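Local coordinates for protein phospho-furanose lactonase (Mycoplasma synoviae, PDB 3OVG) that hydrolyses 1,4-lactones, among them the 5-phosphates of D-xylono- and L-arabino-1,4-lactone, using two zinc ions per subunit, at residues P249-V261 with Y297-V311. Numbering follows the deposited sequence.
Sequences PDSLLAENIKYLV and YLFDRFLPLLKQVGV
A254 sits where helices 250-261 and 297-309 pack closest, its CA 5.4 Å from that of L306. Its methyl drops among three side chains: L305 CG and L306 CD1, each 3.9 Å from A254 CB, and V309 CG1 and CG2, both 4.1 Å from A254 CB. One turn back, F302 lays its ring against helix 250-261. With CG anti to the backbone N (chi1 -169°), the ring carries CZ to 3.5 Å from L253 CD2 and presents its CE1 edge to the carbonyl O of D250. L305 packs on the same residue, CD2 3.5 Å from D250 CB. Past the Schellman turn at G310, V311 extends the packed part, CG2 3.9 Å from K258 CA. On the inner side L253 and I257 continue onto F239 of strand 236-239, so this is neighbouring-helix packing on the outside of the TIM barrel, at a crossing angle of -52°.

The solvent side is looser. There K258 bends its chain over the exposed G310, CE 3.4 Å from V309 O, before its ammonium pairs with D262. E255 CG only brushes V309 CG1, and its carboxylate goes to Y224 of the second subunit.

The polar grip is at the opposite end. Y297 OH donates to D250 OD2, which lies in the ring plane, with carboxylate and ring planes 68° apart; the modelled 2.4 Å is shorter than a normal O–O hydrogen bond, so the exact length is doubtful. D250 OD1 accepts from D243 N. Two donors, the Y297 hydroxyl and D243 N, would favour the ionised carboxylate and hold its rotation.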
# COMPACT_ATOMS: atom_id res chain seq x y z
N PRO A 249 -15.57 11.22 -21.47
CA PRO A 249 -16.81 10.70 -22.05
C PRO A 249 -16.66 10.51 -23.58
O PRO A 249 -15.90 11.26 -24.22
CB PRO A 249 -17.83 11.79 -21.69
CG PRO A 249 -16.96 13.08 -21.53
CD PRO A 249 -15.76 12.54 -20.81
N ASP A 250 -17.34 9.51 -24.16
CA ASP A 250 -17.35 9.33 -25.63
C ASP A 250 -17.57 10.67 -26.36
O ASP A 250 -17.01 10.91 -27.44
CB ASP A 250 -18.49 8.39 -26.08
CG ASP A 250 -18.30 6.92 -25.64
OD1 ASP A 250 -17.28 6.59 -25.01
OD2 ASP A 250 -19.20 6.10 -25.95
N SER A 251 -18.43 11.53 -25.81
CA SER A 251 -18.84 12.73 -26.55
C SER A 251 -17.63 13.59 -26.84
O SER A 251 -17.57 14.29 -27.84
CB SER A 251 -19.85 13.54 -25.76
OG SER A 251 -19.36 13.76 -24.43
N LEU A 252 -16.65 13.56 -25.96
CA LEU A 252 -15.54 14.48 -26.12
C LEU A 252 -14.68 14.05 -27.31
O LEU A 252 -14.33 14.87 -28.14
CB LEU A 252 -14.74 14.57 -24.82
CG LEU A 252 -13.48 15.45 -24.79
CD1 LEU A 252 -13.85 16.91 -25.08
CD2 LEU A 252 -12.77 15.32 -23.43
N LEU A 253 -14.37 12.75 -27.39
CA LEU A 253 -13.65 12.20 -28.53
C LEU A 253 -14.43 12.44 -29.86
O LEU A 253 -13.84 12.79 -30.87
CB LEU A 253 -13.43 10.71 -28.36
CG LEU A 253 -12.74 10.04 -29.56
CD1 LEU A 253 -11.41 10.70 -29.85
CD2 LEU A 253 -12.52 8.55 -29.33
N ALA A 254 -15.73 12.21 -29.84
CA ALA A 254 -16.57 12.48 -31.02
C ALA A 254 -16.42 13.93 -31.50
O ALA A 254 -16.12 14.18 -32.66
CB ALA A 254 -18.04 12.16 -30.71
N GLU A 255 -16.62 14.89 -30.60
CA GLU A 255 -16.50 16.28 -31.03
C GLU A 255 -15.06 16.65 -31.43
O GLU A 255 -14.85 17.45 -32.33
CB GLU A 255 -17.09 17.23 -29.98
CG GLU A 255 -18.58 16.94 -29.69
CD GLU A 255 -19.19 17.90 -28.67
OE1 GLU A 255 -18.40 18.58 -28.00
OE2 GLU A 255 -20.44 17.98 -28.55
N ASN A 256 -14.06 16.05 -30.80
CA ASN A 256 -12.71 16.37 -31.23
C ASN A 256 -12.39 15.83 -32.65
O ASN A 256 -11.74 16.50 -33.50
CB ASN A 256 -11.68 15.98 -30.15
CG ASN A 256 -11.62 17.01 -29.03
OD1 ASN A 256 -11.99 18.16 -29.23
ND2 ASN A 256 -11.12 16.61 -27.86
N ILE A 257 -12.92 14.65 -32.93
CA ILE A 257 -12.77 14.05 -34.25
C ILE A 257 -13.49 14.90 -35.31
O ILE A 257 -12.96 15.15 -36.40
CB ILE A 257 -13.24 12.58 -34.23
CG1 ILE A 257 -12.15 11.68 -33.65
CG2 ILE A 257 -13.60 12.06 -35.62
CD1 ILE A 257 -12.63 10.28 -33.52
N LYS A 258 -14.69 15.37 -34.97
CA LYS A 258 -15.47 16.27 -35.83
C LYS A 258 -14.65 17.53 -36.18
O LYS A 258 -14.59 17.96 -37.34
CB LYS A 258 -16.81 16.60 -35.12
CG LYS A 258 -17.62 17.89 -35.59
CD LYS A 258 -17.98 17.87 -37.03
CE LYS A 258 -19.31 18.65 -37.35
NZ LYS A 258 -19.16 20.14 -37.54
N TYR A 259 -14.01 18.13 -35.17
CA TYR A 259 -13.16 19.30 -35.40
C TYR A 259 -12.08 18.96 -36.44
O TYR A 259 -11.90 19.69 -37.43
CB TYR A 259 -12.55 19.81 -34.08
CG TYR A 259 -11.51 20.90 -34.24
CD1 TYR A 259 -11.89 22.26 -34.35
CD2 TYR A 259 -10.16 20.60 -34.31
CE1 TYR A 259 -10.93 23.27 -34.52
CE2 TYR A 259 -9.18 21.63 -34.48
CZ TYR A 259 -9.59 22.94 -34.58
OH TYR A 259 -8.65 23.95 -34.75
N LEU A 260 -11.39 17.84 -36.24
CA LEU A 260 -10.31 17.46 -37.14
C LEU A 260 -10.81 17.23 -38.57
O LEU A 260 -10.14 17.59 -39.54
CB LEU A 260 -9.61 16.20 -36.63
CG LEU A 260 -8.86 16.37 -35.33
CD1 LEU A 260 -8.22 15.03 -34.90
CD2 LEU A 260 -7.80 17.47 -35.50
N VAL A 261 -11.98 16.61 -38.69
CA VAL A 261 -12.56 16.37 -40.01
C VAL A 261 -12.92 17.71 -40.67
O VAL A 261 -12.61 17.94 -41.83
CB VAL A 261 -13.79 15.38 -39.97
CG1 VAL A 261 -14.48 15.28 -41.32
CG2 VAL A 261 -13.34 13.99 -39.53
N TYR A 297 -19.41 -2.52 -29.56
CA TYR A 297 -19.71 -1.15 -29.12
C TYR A 297 -19.27 -0.10 -30.14
O TYR A 297 -19.93 0.95 -30.29
CB TYR A 297 -19.02 -0.86 -27.79
CG TYR A 297 -19.38 0.47 -27.11
CD1 TYR A 297 -18.57 1.57 -27.25
CD2 TYR A 297 -20.51 0.59 -26.28
CE1 TYR A 297 -18.86 2.78 -26.62
CE2 TYR A 297 -20.82 1.79 -25.64
CZ TYR A 297 -19.99 2.89 -25.83
OH TYR A 297 -20.22 4.10 -25.23
N LEU A 298 -18.15 -0.37 -30.83
CA LEU A 298 -17.65 0.56 -31.84
C LEU A 298 -18.78 0.89 -32.83
O LEU A 298 -19.05 2.05 -33.11
CB LEU A 298 -16.43 -0.01 -32.58
CG LEU A 298 -15.96 0.87 -33.74
CD1 LEU A 298 -15.51 2.21 -33.20
CD2 LEU A 298 -14.86 0.24 -34.57
N PHE A 299 -19.44 -0.16 -33.32
CA PHE A 299 -20.45 -0.07 -34.37
C PHE A 299 -21.82 0.28 -33.80
O PHE A 299 -22.54 1.09 -34.37
CB PHE A 299 -20.52 -1.41 -35.10
CG PHE A 299 -19.22 -1.80 -35.75
CD1 PHE A 299 -18.89 -1.32 -37.01
CD2 PHE A 299 -18.31 -2.61 -35.09
CE1 PHE A 299 -17.72 -1.69 -37.60
CE2 PHE A 299 -17.12 -2.96 -35.70
CZ PHE A 299 -16.83 -2.50 -36.94
N ASP A 300 -22.17 -0.33 -32.67
CA ASP A 300 -23.50 -0.16 -32.09
C ASP A 300 -23.73 1.22 -31.46
O ASP A 300 -24.86 1.68 -31.38
CB ASP A 300 -23.72 -1.20 -31.00
CG ASP A 300 -23.79 -2.60 -31.54
OD1 ASP A 300 -23.92 -2.78 -32.78
OD2 ASP A 300 -23.72 -3.54 -30.71
N ARG A 301 -22.66 1.87 -31.02
CA ARG A 301 -22.78 3.07 -30.16
C ARG A 301 -21.84 4.19 -30.62
O ARG A 301 -22.25 5.32 -30.82
CB ARG A 301 -22.47 2.72 -28.69
CG ARG A 301 -23.51 1.80 -28.02
CD ARG A 301 -24.70 2.61 -27.51
NE ARG A 301 -24.37 3.33 -26.28
CZ ARG A 301 -24.46 2.77 -25.07
NH1 ARG A 301 -24.91 1.52 -24.94
NH2 ARG A 301 -24.13 3.46 -23.99
N PHE A 302 -20.57 3.87 -30.81
CA PHE A 302 -19.66 4.98 -31.05
C PHE A 302 -19.77 5.58 -32.46
O PHE A 302 -19.78 6.78 -32.59
CB PHE A 302 -18.21 4.68 -30.68
CG PHE A 302 -17.35 5.91 -30.68
CD1 PHE A 302 -17.45 6.83 -29.66
CD2 PHE A 302 -16.45 6.15 -31.72
CE1 PHE A 302 -16.66 7.97 -29.66
CE2 PHE A 302 -15.68 7.29 -31.74
CZ PHE A 302 -15.77 8.20 -30.70
N LEU A 303 -19.87 4.78 -33.50
CA LEU A 303 -19.99 5.36 -34.84
C LEU A 303 -21.35 6.07 -35.02
O LEU A 303 -21.40 7.15 -35.61
CB LEU A 303 -19.73 4.32 -35.94
CG LEU A 303 -18.32 3.72 -35.99
CD1 LEU A 303 -18.29 2.47 -36.86
CD2 LEU A 303 -17.27 4.73 -36.46
N PRO A 304 -22.45 5.50 -34.48
CA PRO A 304 -23.67 6.33 -34.51
C PRO A 304 -23.45 7.67 -33.82
O PRO A 304 -24.00 8.67 -34.28
CB PRO A 304 -24.71 5.48 -33.78
CG PRO A 304 -24.24 4.06 -34.00
CD PRO A 304 -22.72 4.13 -34.02
N LEU A 305 -22.65 7.70 -32.75
CA LEU A 305 -22.38 8.99 -32.10
C LEU A 305 -21.58 9.94 -33.00
O LEU A 305 -21.85 11.14 -33.05
CB LEU A 305 -21.68 8.80 -30.75
CG LEU A 305 -21.23 10.08 -30.01
CD1 LEU A 305 -22.44 10.94 -29.60
CD2 LEU A 305 -20.37 9.72 -28.74
N LEU A 306 -20.57 9.39 -33.68
CA LEU A 306 -19.83 10.16 -34.69
C LEU A 306 -20.78 10.81 -35.72
O LEU A 306 -20.67 12.01 -36.02
CB LEU A 306 -18.83 9.26 -35.40
CG LEU A 306 -17.33 9.52 -35.19
CD1 LEU A 306 -16.97 10.20 -33.89
CD2 LEU A 306 -16.54 8.24 -35.38
N LYS A 307 -21.69 10.02 -36.27
CA LYS A 307 -22.60 10.59 -37.28
C LYS A 307 -23.45 11.64 -36.61
O LYS A 307 -23.75 12.67 -37.22
CB LYS A 307 -23.52 9.53 -37.90
CG LYS A 307 -22.79 8.39 -38.62
CD LYS A 307 -23.77 7.57 -39.51
CE LYS A 307 -23.02 6.49 -40.31
NZ LYS A 307 -22.00 5.85 -39.40
N GLN A 308 -23.87 11.37 -35.37
CA GLN A 308 -24.72 12.31 -34.63
C GLN A 308 -24.12 13.70 -34.47
O GLN A 308 -24.82 14.71 -34.58
CB GLN A 308 -25.08 11.76 -33.23
CG GLN A 308 -26.12 12.61 -32.49
CD GLN A 308 -26.55 12.05 -31.11
OE1 GLN A 308 -26.12 10.98 -30.67
NE2 GLN A 308 -27.42 12.79 -30.43
N VAL A 309 -22.83 13.77 -34.15
CA VAL A 309 -22.20 15.07 -33.95
C VAL A 309 -21.81 15.69 -35.30
O VAL A 309 -21.34 16.81 -35.34
CB VAL A 309 -20.97 14.99 -33.04
CG1 VAL A 309 -21.35 14.35 -31.69
CG2 VAL A 309 -19.87 14.20 -33.72
N GLY A 310 -21.99 14.95 -36.40
CA GLY A 310 -21.76 15.54 -37.72
C GLY A 310 -20.60 15.02 -38.56
O GLY A 310 -20.23 15.66 -39.54
N VAL A 311 -20.04 13.87 -38.21
CA VAL A 311 -19.00 13.28 -39.03
C VAL A 311 -19.69 12.53 -40.16
O VAL A 311 -20.65 11.78 -39.94
CB VAL A 311 -18.08 12.34 -38.23
CG1 VAL A 311 -17.00 11.76 -39.12
CG2 VAL A 311 -17.44 13.11 -37.07